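Local coordinates for protein twin-arginine translocation pathway signal (Rhodoferax ferrireducens, PDB 5IM2) that probably serves as the periplasmic solute-binding component of a TRAP transporter and holds a benzoate molecule in its ligand pocket, at residues Lys52-Met57 against Met91-Ser96; Thr160-Leu165 against Thr262-Met267; Lys190-Thr195 against Val210-Pro215; His248-Pro253 against Asn315-Ile320. One frame throughout, in Å; residues are numbered along the deposited sequence.

Contact 1: residues Lys52-Met57 against Met91-Ser96. With BEZ (benzoic acid), chain B.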
loop_
_atom_site.group_PDB
_atom_site.type_symbol
_atom_site.label_atom_id
_atom_site.label_comp_id
_atom_site.label_asym_id
_atom_site.label_seq_id
_atom_site.Cartn_x
_atom_site.Cartn_y
_atom_site.Cartn_z
ATOM N N LYS A 52 4.710 -19.132 10.418
ATOM C CA LYS A 52 3.361 -18.587 10.454
ATOM C C LYS A 52 3.313 -17.248 9.730
ATOM O O LYS A 52 4.069 -16.326 10.063
ATOM C CB LYS A 52 2.888 -18.416 11.890
ATOM C CG LYS A 52 2.774 -19.722 12.623
ATOM C CD LYS A 52 2.211 -19.483 14.034
ATOM C CE LYS A 52 2.340 -20.712 14.908
ATOM N NZ LYS A 52 3.090 -20.378 16.149
ATOM N N PHE A 53 2.403 -17.146 8.763
ATOM C CA PHE A 53 2.184 -15.948 7.945
ATOM C C PHE A 53 0.791 -15.393 8.252
ATOM O O PHE A 53 -0.182 -16.148 8.257
ATOM C CB PHE A 53 2.313 -16.324 6.468
ATOM C CG PHE A 53 2.175 -15.175 5.499
ATOM C CD1 PHE A 53 0.932 -14.653 5.170
ATOM C CD2 PHE A 53 3.287 -14.688 4.837
ATOM C CE1 PHE A 53 0.805 -13.633 4.255
ATOM C CE2 PHE A 53 3.164 -13.654 3.919
ATOM C CZ PHE A 53 1.908 -13.118 3.643
ATOM N N HIS A 54 0.687 -14.086 8.550
ATOM C CA HIS A 54 -0.584 -13.466 8.912
ATOM C C HIS A 54 -0.787 -12.173 8.137
ATOM O O HIS A 54 0.142 -11.369 8.026
ATOM C CB HIS A 54 -0.634 -13.144 10.439
ATOM C CG HIS A 54 -2.003 -12.961 11.015
ATOM N ND1 HIS A 54 -2.200 -12.291 12.202
ATOM C CD2 HIS A 54 -3.224 -13.410 10.634
ATOM C CE1 HIS A 54 -3.487 -12.286 12.502
ATOM N NE2 HIS A 54 -4.131 -12.954 11.562
ATOM N N THR A 55 -2.014 -11.937 7.671
ATOM C CA THR A 55 -2.342 -10.663 7.036
ATOM C C THR A 55 -3.842 -10.432 7.101
ATOM O O THR A 55 -4.607 -11.267 7.597
ATOM C CB THR A 55 -1.834 -10.646 5.581
ATOM O OG1 THR A 55 -2.026 -9.356 4.990
ATOM C CG2 THR A 55 -2.550 -11.680 4.728
ATOM N N PHE A 56 -4.266 -9.284 6.576
ATOM C CA PHE A 56 -5.645 -8.822 6.695
ATOM C C PHE A 56 -6.447 -9.020 5.408
ATOM O O PHE A 56 -7.673 -8.797 5.399
ATOM C CB PHE A 56 -5.650 -7.329 7.115
ATOM C CG PHE A 56 -5.044 -6.411 6.075
ATOM C CD1 PHE A 56 -5.827 -5.849 5.081
ATOM C CD2 PHE A 56 -3.695 -6.101 6.086
ATOM C CE1 PHE A 56 -5.274 -5.029 4.117
ATOM C CE2 PHE A 56 -3.141 -5.277 5.111
ATOM C CZ PHE A 56 -3.941 -4.730 4.140
ATOM N N MET A 57 -5.795 -9.490 4.333
ATOM C CA MET A 57 -6.457 -9.692 3.056
ATOM C C MET A 57 -7.413 -10.873 3.126
ATOM O O MET A 57 -7.162 -11.864 3.816
ATOM C CB MET A 57 -5.427 -9.950 1.954
ATOM C CG MET A 57 -4.456 -8.798 1.712
ATOM S SD MET A 57 -5.264 -7.212 1.389
ATOM C CE MET A 57 -6.108 -7.549 -0.165
ATOM N N MET A 91 -7.144 -11.679 8.972
ATOM C CA MET A 91 -6.848 -11.551 10.408
ATOM C C MET A 91 -7.341 -12.746 11.222
ATOM O O MET A 91 -7.784 -12.600 12.357
ATOM C CB MET A 91 -7.442 -10.255 10.968
ATOM C CG MET A 91 -6.855 -8.997 10.360
ATOM S SD MET A 91 -5.059 -8.850 10.489
ATOM C CE MET A 91 -4.757 -8.968 12.224
ATOM N N GLN A 92 -7.201 -13.961 10.678
ATOM C CA GLN A 92 -7.811 -15.123 11.326
ATOM C C GLN A 92 -7.191 -15.454 12.668
ATOM O O GLN A 92 -7.817 -16.160 13.464
ATOM C CB GLN A 92 -7.691 -16.357 10.440
ATOM C CG GLN A 92 -8.746 -16.393 9.389
ATOM C CD GLN A 92 -8.455 -17.410 8.356
ATOM O OE1 GLN A 92 -7.454 -18.149 8.436
ATOM N NE2 GLN A 92 -9.313 -17.476 7.366
ATOM N N LEU A 93 -5.973 -15.000 12.931
ATOM C CA LEU A 93 -5.336 -15.236 14.217
ATOM C C LEU A 93 -5.620 -14.141 15.233
ATOM O O LEU A 93 -4.995 -14.129 16.297
ATOM C CB LEU A 93 -3.838 -15.382 14.042
ATOM C CG LEU A 93 -3.355 -16.541 13.189
ATOM C CD1 LEU A 93 -1.842 -16.587 13.277
ATOM C CD2 LEU A 93 -3.984 -17.858 13.653
ATOM N N GLY A 94 -6.515 -13.218 14.927
ATOM C CA GLY A 94 -6.928 -12.232 15.899
ATOM C C GLY A 94 -6.197 -10.908 15.734
ATOM O O GLY A 94 -5.082 -10.828 15.215
ATOM N N GLY A 95 -6.846 -9.858 16.213
ATOM C CA GLY A 95 -6.264 -8.534 16.228
ATOM C C GLY A 95 -6.753 -7.674 15.085
ATOM O O GLY A 95 -7.392 -8.127 14.133
ATOM N N SER A 96 -6.407 -6.383 15.188
ATOM C CA SER A 96 -6.647 -5.398 14.144
ATOM C C SER A 96 -5.511 -5.400 13.129
ATOM O O SER A 96 -4.373 -5.773 13.437
ATOM C CB SER A 96 -6.739 -4.002 14.749
ATOM O OG SER A 96 -5.438 -3.608 15.151
HETATM C C BEZ B . -5.913 -0.061 1.529
HETATM O O1 BEZ B . -6.217 1.017 0.943
HETATM O O2 BEZ B . -6.032 -0.138 2.775
HETATM C C1 BEZ B . -5.447 -1.243 0.733
HETATM C C2 BEZ B . -5.098 -2.422 1.386
HETATM C C3 BEZ B . -4.699 -3.519 0.621
HETATM C C4 BEZ B . -4.632 -3.413 -0.758
HETATM C C5 BEZ B . -4.956 -2.233 -1.399
HETATM C C6 BEZ B . -5.370 -1.132 -0.641
#
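The carbonyl oxygen of T55 accepts the backbone N-H of M91 at 2.9 Å (T55 O to M91 N), the donor lying slightly off the carbonyl plane. This single backbone bond ties the loop after strand 83-88 to T55. From M91 to G94 the loop folds into a type I turn, closed by G94 N to M91 O, and wraps round the imidazole of H54. The histidine ring is sandwiched. On one face L93 CB makes a CH-pi contact 3.7 Å from the ring centroid, and over the opposite face stands M91 SD, 4.6 Å from that centroid. M91 is bent at both chi2 and chi3, which curls its methyl back until CE is 3.6 Å from H54 CE1. In the plane of the ring, H54 CE1 approaches G94 O at 3.5 Å. The amide of Q103 ties both together: its OE1 bonds H54 ND1 and its NE2 bonds G94 O, fixing the rotation of the ring. F56 meets the same thioether, CB to M91 SD at 3.7 Å. With CG placed between the backbone N and the carbonyl carbon (chi1 65°), its ring heads away from the loop and presents an edge to the ligand, CZ lying 3.8 Å from BEZ C2. F56 and M57 both belong to the benzoate pocket. L100 of helix 100-106 packs on H54, F56 and M91; Y88 of strand 83-88 borders H54 and L93, while W64 and H68 of helix 62-78 cover T55.

Contact 2: residues Thr160-Leu165 against Thr262-Met267. With BEZ (benzoic acid), chain B.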
loop_
_atom_site.group_PDB
_atom_site.type_symbol
_atom_site.label_atom_id
_atom_site.label_comp_id
_atom_site.label_asym_id
_atom_site.label_seq_id
_atom_site.Cartn_x
_atom_site.Cartn_y
_atom_site.Cartn_z
ATOM N N THR A 160 12.479 -5.529 12.995
ATOM C CA THR A 160 12.138 -6.732 12.252
ATOM C C THR A 160 13.177 -6.953 11.167
ATOM O O THR A 160 14.057 -6.119 10.928
ATOM C CB THR A 160 10.724 -6.657 11.627
ATOM O OG1 THR A 160 10.630 -5.582 10.669
ATOM C CG2 THR A 160 9.664 -6.525 12.738
ATOM N N GLN A 161 13.069 -8.102 10.523
ATOM C CA GLN A 161 13.810 -8.394 9.303
ATOM C C GLN A 161 12.884 -8.088 8.122
ATOM O O GLN A 161 11.935 -8.827 7.854
ATOM C CB GLN A 161 14.287 -9.849 9.328
ATOM C CG GLN A 161 14.962 -10.352 8.077
ATOM C CD GLN A 161 16.256 -9.653 7.748
ATOM O OE1 GLN A 161 16.641 -9.586 6.582
ATOM N NE2 GLN A 161 16.943 -9.153 8.748
ATOM N N VAL A 162 13.131 -6.977 7.434
ATOM C CA VAL A 162 12.282 -6.610 6.308
ATOM C C VAL A 162 12.677 -7.424 5.088
ATOM O O VAL A 162 13.836 -7.415 4.641
ATOM C CB VAL A 162 12.331 -5.108 6.028
ATOM C CG1 VAL A 162 11.516 -4.732 4.775
ATOM C CG2 VAL A 162 11.744 -4.368 7.232
ATOM N N LEU A 163 11.705 -8.157 4.568
ATOM C CA LEU A 163 11.884 -8.961 3.379
ATOM C C LEU A 163 11.566 -8.210 2.098
ATOM O O LEU A 163 12.199 -8.484 1.077
ATOM C CB LEU A 163 10.994 -10.205 3.465
ATOM C CG LEU A 163 11.095 -11.016 4.753
ATOM C CD1 LEU A 163 10.234 -12.298 4.676
ATOM C CD2 LEU A 163 12.523 -11.400 5.091
ATOM N N ALA A 164 10.601 -7.285 2.116
ATOM C CA ALA A 164 10.203 -6.537 0.933
ATOM C C ALA A 164 9.404 -5.317 1.346
ATOM O O ALA A 164 8.823 -5.270 2.443
ATOM C CB ALA A 164 9.402 -7.407 -0.051
ATOM N N LEU A 165 9.404 -4.325 0.441
ATOM C CA LEU A 165 8.702 -3.049 0.563
ATOM C C LEU A 165 8.096 -2.715 -0.792
ATOM O O LEU A 165 8.766 -2.892 -1.809
ATOM C CB LEU A 165 9.657 -1.916 0.977
ATOM C CG LEU A 165 10.175 -2.014 2.394
ATOM C CD1 LEU A 165 11.502 -1.266 2.468
ATOM C CD2 LEU A 165 9.141 -1.448 3.390
ATOM N N THR A 262 2.057 2.411 0.953
ATOM C CA THR A 262 3.190 1.525 1.110
ATOM C C THR A 262 2.819 0.303 1.921
ATOM O O THR A 262 1.960 0.345 2.800
ATOM C CB THR A 262 4.372 2.223 1.782
ATOM O OG1 THR A 262 4.002 2.693 3.076
ATOM C CG2 THR A 262 4.823 3.360 0.945
ATOM N N PHE A 263 3.504 -0.787 1.613
ATOM C CA PHE A 263 3.332 -2.059 2.283
ATOM C C PHE A 263 4.696 -2.591 2.670
ATOM O O PHE A 263 5.679 -2.374 1.951
ATOM C CB PHE A 263 2.648 -3.104 1.362
ATOM C CG PHE A 263 1.302 -2.689 0.876
ATOM C CD1 PHE A 263 1.178 -1.804 -0.167
ATOM C CD2 PHE A 263 0.142 -3.173 1.501
ATOM C CE1 PHE A 263 -0.069 -1.409 -0.594
ATOM C CE2 PHE A 263 -1.096 -2.785 1.071
ATOM C CZ PHE A 263 -1.195 -1.898 0.004
ATOM N N VAL A 264 4.730 -3.313 3.782
ATOM C CA VAL A 264 5.931 -3.996 4.244
ATOM C C VAL A 264 5.635 -5.479 4.435
ATOM O O VAL A 264 4.590 -5.860 4.981
ATOM C CB VAL A 264 6.483 -3.369 5.538
ATOM C CG1 VAL A 264 5.502 -3.522 6.663
ATOM C CG2 VAL A 264 7.833 -3.993 5.871
ATOM N N LEU A 265 6.578 -6.324 3.965
ATOM C CA LEU A 265 6.594 -7.752 4.226
ATOM C C LEU A 265 7.710 -7.927 5.240
ATOM O O LEU A 265 8.889 -7.770 4.892
ATOM C CB LEU A 265 6.858 -8.565 2.956
ATOM C CG LEU A 265 6.905 -10.080 3.066
ATOM C CD1 LEU A 265 5.519 -10.613 3.419
ATOM C CD2 LEU A 265 7.409 -10.642 1.748
ATOM N N ALA A 266 7.340 -8.178 6.486
ATOM C CA ALA A 266 8.277 -8.189 7.599
ATOM C C ALA A 266 8.308 -9.538 8.326
ATOM O O ALA A 266 7.261 -10.163 8.555
ATOM C CB ALA A 266 7.902 -7.068 8.591
ATOM N N MET A 267 9.508 -9.946 8.754
ATOM C CA MET A 267 9.735 -11.209 9.452
ATOM C C MET A 267 10.283 -10.971 10.850
ATOM O O MET A 267 11.066 -10.042 11.075
ATOM C CB MET A 267 10.713 -12.098 8.643
ATOM C CG MET A 267 10.799 -13.493 9.158
ATOM S SD MET A 267 11.757 -14.567 8.070
ATOM C CE MET A 267 11.623 -16.071 9.024
HETATM C C BEZ B . -5.913 -0.061 1.529
HETATM O O1 BEZ B . -6.217 1.017 0.943
HETATM O O2 BEZ B . -6.032 -0.138 2.775
HETATM C C1 BEZ B . -5.447 -1.243 0.733
HETATM C C2 BEZ B . -5.098 -2.422 1.386
HETATM C C3 BEZ B . -4.699 -3.519 0.621
HETATM C C4 BEZ B . -4.632 -3.413 -0.758
HETATM C C5 BEZ B . -4.956 -2.233 -1.399
HETATM C C6 BEZ B . -5.370 -1.132 -0.641
#
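L163 leans over the strand that carries L265 and M267. CB rests 4.0 Å from L265 CD2 and close to L265 O. CG, anti to the carbonyl carbon (chi1 -51°), is set 4.1 Å from M267 CB, and the two terminal methyls end against the same carbon, CD1 at 4.0 Å from M267 CB. An alanine here would keep the contact at CB but is likely to open a gap beside M267, whose CB would lose both methyl neighbours. The backbone beneath forms a classic beta bulge: L163 N and A164 N both donate to L265 O, at 2.9 and 3.3 Å, the second in the carbonyl plane on a lone pair. This antiparallel pair is the last in a five-stranded sheet running 83-88, 49-55, 111-114, 262-267, 161-167, an order known from type II periplasmic binding proteins. The bulge shifts the register by one residue. V162 and L165, on the same face as V264, pack against W146 of helix 138-152. There L165 lies alongside V264, CD2 to CG2 at 3.8 Å. Earlier in strand 262-267, F263 stacks on W113 and brings the edge of its ring to benzoate, CE2 to BEZ C3 at 3.7 Å.

Contact 3: residues Lys190-Thr195 against Val210-Pro215. With BEZ (benzoic acid), chain B.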
loop_
_atom_site.group_PDB
_atom_site.type_symbol
_atom_site.label_atom_id
_atom_site.label_comp_id
_atom_site.label_asym_id
_atom_site.label_seq_id
_atom_site.Cartn_x
_atom_site.Cartn_y
_atom_site.Cartn_z
ATOM N N LYS A 190 -17.582 12.502 3.348
ATOM C CA LYS A 190 -16.827 11.655 4.267
ATOM C C LYS A 190 -16.109 10.584 3.457
ATOM O O LYS A 190 -16.740 9.652 2.961
ATOM C CB LYS A 190 -17.759 11.032 5.304
ATOM C CG LYS A 190 -18.304 12.003 6.327
ATOM C CD LYS A 190 -19.326 11.337 7.225
ATOM C CE LYS A 190 -20.519 10.761 6.430
ATOM N NZ LYS A 190 -21.673 10.338 7.297
ATOM N N MET A 191 -14.786 10.714 3.326
ATOM C CA MET A 191 -13.966 9.882 2.450
ATOM C C MET A 191 -12.923 9.120 3.251
ATOM O O MET A 191 -12.124 9.723 3.969
ATOM C CB MET A 191 -13.270 10.743 1.399
ATOM C CG MET A 191 -14.231 11.368 0.402
ATOM S SD MET A 191 -15.115 10.166 -0.652
ATOM C CE MET A 191 -13.738 9.459 -1.556
ATOM N N ARG A 192 -12.872 7.806 3.045
ATOM C CA ARG A 192 -11.875 6.960 3.699
ATOM C C ARG A 192 -10.518 7.040 3.006
ATOM O O ARG A 192 -10.424 6.998 1.768
ATOM C CB ARG A 192 -12.343 5.500 3.713
ATOM C CG ARG A 192 -11.363 4.520 4.315
ATOM C CD ARG A 192 -10.358 3.959 3.276
ATOM N NE ARG A 192 -9.465 3.006 3.911
ATOM C CZ ARG A 192 -8.511 2.327 3.278
ATOM N NH1 ARG A 192 -8.301 2.495 1.961
ATOM N NH2 ARG A 192 -7.769 1.489 3.967
ATOM N N GLY A 193 -9.464 7.100 3.824
ATOM C CA GLY A 193 -8.118 6.838 3.363
ATOM C C GLY A 193 -7.423 5.842 4.272
ATOM O O GLY A 193 -7.818 5.628 5.425
ATOM N N PRO A 194 -6.336 5.243 3.783
ATOM C CA PRO A 194 -5.666 4.186 4.546
ATOM C C PRO A 194 -4.662 4.665 5.595
ATOM O O PRO A 194 -4.415 3.940 6.565
ATOM C CB PRO A 194 -4.961 3.380 3.444
ATOM C CG PRO A 194 -4.665 4.420 2.354
ATOM C CD PRO A 194 -5.864 5.332 2.394
ATOM N N THR A 195 -4.075 5.851 5.402
ATOM C CA THR A 195 -2.988 6.337 6.241
ATOM C C THR A 195 -3.132 7.848 6.439
ATOM O O THR A 195 -3.807 8.519 5.662
ATOM C CB THR A 195 -1.650 6.069 5.592
ATOM O OG1 THR A 195 -1.560 6.914 4.437
ATOM C CG2 THR A 195 -1.518 4.606 5.182
ATOM N N VAL A 210 -11.538 10.158 6.902
ATOM C CA VAL A 210 -11.764 9.078 7.854
ATOM C C VAL A 210 -10.688 8.036 7.594
ATOM O O VAL A 210 -10.616 7.482 6.500
ATOM C CB VAL A 210 -13.164 8.448 7.714
ATOM C CG1 VAL A 210 -13.412 7.481 8.828
ATOM C CG2 VAL A 210 -14.231 9.519 7.729
ATOM N N GLY A 211 -9.857 7.758 8.595
ATOM C CA GLY A 211 -8.889 6.693 8.482
ATOM C C GLY A 211 -9.450 5.371 8.962
ATOM O O GLY A 211 -10.034 5.290 10.040
ATOM N N MET A 212 -9.218 4.313 8.174
ATOM C CA MET A 212 -9.565 2.969 8.639
ATOM C C MET A 212 -8.901 1.950 7.729
ATOM O O MET A 212 -8.642 2.253 6.563
ATOM C CB MET A 212 -11.078 2.745 8.654
ATOM C CG MET A 212 -11.679 2.591 7.263
ATOM S SD MET A 212 -13.460 2.402 7.269
ATOM C CE MET A 212 -13.909 4.088 7.734
ATOM N N PRO A 213 -8.613 0.747 8.217
ATOM C CA PRO A 213 -8.027 -0.274 7.350
ATOM C C PRO A 213 -9.045 -0.915 6.418
ATOM O O PRO A 213 -10.261 -0.828 6.595
ATOM C CB PRO A 213 -7.474 -1.296 8.342
ATOM C CG PRO A 213 -8.377 -1.198 9.472
ATOM C CD PRO A 213 -8.724 0.258 9.606
ATOM N N LEU A 214 -8.501 -1.613 5.419
ATOM C CA LEU A 214 -9.319 -2.148 4.335
ATOM C C LEU A 214 -10.531 -2.930 4.821
ATOM O O LEU A 214 -11.631 -2.653 4.327
ATOM C CB LEU A 214 -8.456 -3.037 3.430
ATOM C CG LEU A 214 -9.166 -3.695 2.226
ATOM C CD1 LEU A 214 -9.467 -2.684 1.111
ATOM C CD2 LEU A 214 -8.346 -4.871 1.668
ATOM N N PRO A 215 -10.419 -3.898 5.750
ATOM C CA PRO A 215 -11.580 -4.764 6.046
ATOM C C PRO A 215 -12.756 -4.027 6.663
ATOM O O PRO A 215 -13.873 -4.560 6.620
ATOM C CB PRO A 215 -11.015 -5.807 7.021
ATOM C CG PRO A 215 -9.539 -5.706 6.881
ATOM C CD PRO A 215 -9.265 -4.272 6.569
HETATM C C BEZ B . -5.913 -0.061 1.529
HETATM O O1 BEZ B . -6.217 1.017 0.943
HETATM O O2 BEZ B . -6.032 -0.138 2.775
HETATM C C1 BEZ B . -5.447 -1.243 0.733
HETATM C C2 BEZ B . -5.098 -2.422 1.386
HETATM C C3 BEZ B . -4.699 -3.519 0.621
HETATM C C4 BEZ B . -4.632 -3.413 -0.758
HETATM C C5 BEZ B . -4.956 -2.233 -1.399
HETATM C C6 BEZ B . -5.370 -1.132 -0.641
#
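R192 reaches across to M212 and grips its carbonyl oxygen side-on with two nitrogens, NE at 2.9 Å and NH2 at 2.8 Å from M212 O, with M212 O close to the guanidinium plane. R192 CG packs 3.5 Å from M212 CG; beyond it a bend at chi2 (-88°) turns the guanidinium toward M212 O and the ligand. The remaining edge faces the ligand: NH1 donates to BEZ O1 at 2.8 Å and NH2 to BEZ O2 at 2.7 Å, almost straight at 171° and 169°. P194 CA covers one face of the guanidinium near its rim, and A230 O takes a further bond from NH1, so the group is held flat from several directions. The other side of the contact is looser. Strands 190-193 and 208-211, joined by helix 196-205 in a beta-alpha-beta unit, pair in parallel through V210 N to M191 O and G193 N to V210 O, but near exposed G211 the pairing ends in a weak bond, M212 N to G193 O at 3.4 Å. A leucine in place of R192 would probably strand the benzoate carboxylate without its counter-charge and M212 O without either donor. With L214 CD2 packed 4.0 Å from BEZ C3, the pocket combines a fixed cationic clamp with an apolar wall, consistent with selection of carboxylate solutes, as in other TRAP solute-binding proteins.

Contact 4: residues His248-Pro253 against Asn315-Ile320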
loop_
_atom_site.group_PDB
_atom_site.type_symbol
_atom_site.label_atom_id
_atom_site.label_comp_id
_atom_site.label_asym_id
_atom_site.label_seq_id
_atom_site.Cartn_x
_atom_site.Cartn_y
_atom_site.Cartn_z
ATOM N N HIS A 248 -16.896 5.865 -9.898
ATOM C CA HIS A 248 -15.462 5.667 -9.759
ATOM C C HIS A 248 -14.744 6.714 -10.590
ATOM O O HIS A 248 -15.026 6.855 -11.784
ATOM C CB HIS A 248 -15.094 4.261 -10.219
ATOM C CG HIS A 248 -15.980 3.204 -9.640
ATOM N ND1 HIS A 248 -15.679 2.535 -8.471
ATOM C CD2 HIS A 248 -17.180 2.734 -10.040
ATOM C CE1 HIS A 248 -16.658 1.695 -8.181
ATOM N NE2 HIS A 248 -17.573 1.788 -9.126
ATOM N N SER A 249 -13.830 7.447 -9.970
ATOM C CA SER A 249 -13.019 8.428 -10.675
ATOM C C SER A 249 -11.554 8.031 -10.544
ATOM O O SER A 249 -10.993 8.058 -9.447
ATOM C CB SER A 249 -13.274 9.830 -10.127
ATOM O OG SER A 249 -14.494 10.287 -10.668
ATOM N N GLU A 250 -10.952 7.649 -11.667
ATOM C CA GLU A 250 -9.526 7.410 -11.766
ATOM C C GLU A 250 -8.856 8.637 -12.384
ATOM O O GLU A 250 -9.512 9.572 -12.837
ATOM C CB GLU A 250 -9.260 6.140 -12.592
ATOM C CG GLU A 250 -9.761 6.261 -14.021
ATOM C CD GLU A 250 -9.882 4.931 -14.785
ATOM O OE1 GLU A 250 -9.701 3.836 -14.196
ATOM O OE2 GLU A 250 -10.175 4.998 -16.002
ATOM N N PHE A 251 -7.528 8.647 -12.354
ATOM C CA PHE A 251 -6.736 9.715 -12.949
ATOM C C PHE A 251 -6.093 9.214 -14.233
ATOM O O PHE A 251 -5.452 8.160 -14.232
ATOM C CB PHE A 251 -5.657 10.185 -11.971
ATOM C CG PHE A 251 -6.196 11.073 -10.902
ATOM C CD1 PHE A 251 -6.862 10.541 -9.826
ATOM C CD2 PHE A 251 -6.106 12.446 -11.021
ATOM C CE1 PHE A 251 -7.400 11.375 -8.848
ATOM C CE2 PHE A 251 -6.629 13.276 -10.041
ATOM C CZ PHE A 251 -7.281 12.750 -8.983
ATOM N N ASP A 252 -6.281 9.949 -15.321
ATOM C CA ASP A 252 -5.587 9.588 -16.550
ATOM C C ASP A 252 -4.086 9.525 -16.265
ATOM O O ASP A 252 -3.543 10.429 -15.611
ATOM C CB ASP A 252 -5.871 10.592 -17.666
ATOM C CG ASP A 252 -5.382 10.105 -19.023
ATOM O OD1 ASP A 252 -6.147 9.395 -19.705
ATOM O OD2 ASP A 252 -4.231 10.416 -19.401
ATOM N N PRO A 253 -3.379 8.491 -16.734
ATOM C CA PRO A 253 -1.940 8.387 -16.438
ATOM C C PRO A 253 -1.136 9.622 -16.798
ATOM O O PRO A 253 -0.127 9.906 -16.140
ATOM C CB PRO A 253 -1.502 7.185 -17.285
ATOM C CG PRO A 253 -2.729 6.463 -17.616
ATOM C CD PRO A 253 -3.824 7.468 -17.687
ATOM N N ASN A 315 -21.495 0.280 -13.306
ATOM C CA ASN A 315 -21.103 1.471 -12.573
ATOM C C ASN A 315 -20.510 2.484 -13.540
ATOM O O ASN A 315 -20.107 2.150 -14.657
ATOM C CB ASN A 315 -20.088 1.129 -11.473
ATOM C CG ASN A 315 -20.696 0.323 -10.345
ATOM O OD1 ASN A 315 -21.881 -0.004 -10.375
ATOM N ND2 ASN A 315 -19.888 0.004 -9.330
ATOM N N THR A 316 -20.434 3.731 -13.087
ATOM C CA THR A 316 -19.940 4.830 -13.902
ATOM C C THR A 316 -18.488 5.109 -13.533
ATOM O O THR A 316 -18.189 5.455 -12.385
ATOM C CB THR A 316 -20.802 6.077 -13.708
ATOM O OG1 THR A 316 -22.174 5.750 -13.979
ATOM C CG2 THR A 316 -20.359 7.197 -14.646
ATOM N N ILE A 317 -17.600 4.950 -14.509
ATOM C CA ILE A 317 -16.177 5.215 -14.372
ATOM C C ILE A 317 -15.865 6.476 -15.154
ATOM O O ILE A 317 -16.214 6.587 -16.337
ATOM C CB ILE A 317 -15.320 4.056 -14.905
ATOM C CG1 ILE A 317 -15.618 2.760 -14.173
ATOM C CG2 ILE A 317 -13.859 4.401 -14.800
ATOM C CD1 ILE A 317 -14.920 1.564 -14.812
ATOM N N TYR A 318 -15.143 7.383 -14.524
ATOM C CA TYR A 318 -14.690 8.619 -15.136
ATOM C C TYR A 318 -13.183 8.725 -14.957
ATOM O O TYR A 318 -12.649 8.352 -13.907
ATOM C CB TYR A 318 -15.394 9.811 -14.499
ATOM C CG TYR A 318 -14.939 11.166 -14.988
ATOM C CD1 TYR A 318 -15.328 11.641 -16.231
ATOM C CD2 TYR A 318 -14.126 11.979 -14.202
ATOM C CE1 TYR A 318 -14.921 12.881 -16.678
ATOM C CE2 TYR A 318 -13.712 13.226 -14.643
ATOM C CZ TYR A 318 -14.108 13.672 -15.883
ATOM O OH TYR A 318 -13.717 14.916 -16.337
ATOM N N ALA A 319 -12.501 9.221 -15.986
ATOM C CA ALA A 319 -11.070 9.466 -15.921
ATOM C C ALA A 319 -10.835 10.967 -15.872
ATOM O O ALA A 319 -11.190 11.691 -16.809
ATOM C CB ALA A 319 -10.333 8.857 -17.108
ATOM N N ILE A 320 -10.213 11.420 -14.792
ATOM C CA ILE A 320 -9.909 12.832 -14.602
ATOM C C ILE A 320 -8.742 13.193 -15.523
ATOM O O ILE A 320 -7.652 12.611 -15.399
ATOM C CB ILE A 320 -9.592 13.124 -13.124
ATOM C CG1 ILE A 320 -10.858 12.976 -12.285
ATOM C CG2 ILE A 320 -9.020 14.531 -12.934
ATOM C CD1 ILE A 320 -10.570 12.850 -10.780
HETATM O O HOH W 1 -4.935 12.820 -14.753
#
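Two parallel strands, 247-251 and 316-320, close one margin of the six-stranded mixed sheet, and five backbone hydrogen bonds run between their segments from H248 N to T316 O as far as D252 N to I320 O. At the beginning of the pair, N315 ND2 donates to H248 NE2 at 2.9 Å. The donor lies in the plane of the imidazole, and amide and ring are turned only 15° apart. Since NE2 accepts here, it is probably unprotonated; ND1 is engaged by H174, and N315 ND2 has a second acceptor in H242 O. Within this sheet, 316-320 is an outermost strand and 247-251 runs antiparallel to 171-175 on its inner side, so the pair extends a core sheet of the second lobe of the fold. The side chains alternate between its faces. On one, F251 and I320 lie side by side: I320 CD1 sits over the phenyl face, 4.0 Å from its centroid, and F328 of helix 322-332 meets the F251 ring edge-to-face. S249 OG, bonded to I180 O, stands at the edge of the Y318 ring, 3.9 Å from Y318 CD2. On the other face, E250 has its CG between the backbone N and the carbonyl carbon (chi1 62°), and the carboxylate passes over the neighbouring strand with OE2 3.9 Å from I317 CG2 and 4.0 Å from A319 CB. Its OE1 forms a salt bridge with R307 and a bond with W233. Where the strands finish, one water donates to both D252 O and I320 O, at 2.9 and 2.8 Å.

In the fold
From the N terminus, contact 1 closes first, round helix 62-78 and strand 83-88. Contact 2 opens at 160-165 and stays open for nearly a hundred residues, during which contact 3 opens and closes within a beta-alpha-beta unit. Contact 4 opens at 248-253 before 262-267 completes contact 2, so these two cross; the chain passes from the five-stranded sheet to the six-stranded one and back, and contact 4 closes last, at 315-320. Contacts 1 and 2 share the five-stranded sheet, where F53 packs on L265, and contacts 3 and 4 share the six-stranded one. Benzoate is touched by contacts 1, 2 and 3, and F56 meets L214 beside it, where loops from the two sheets touch.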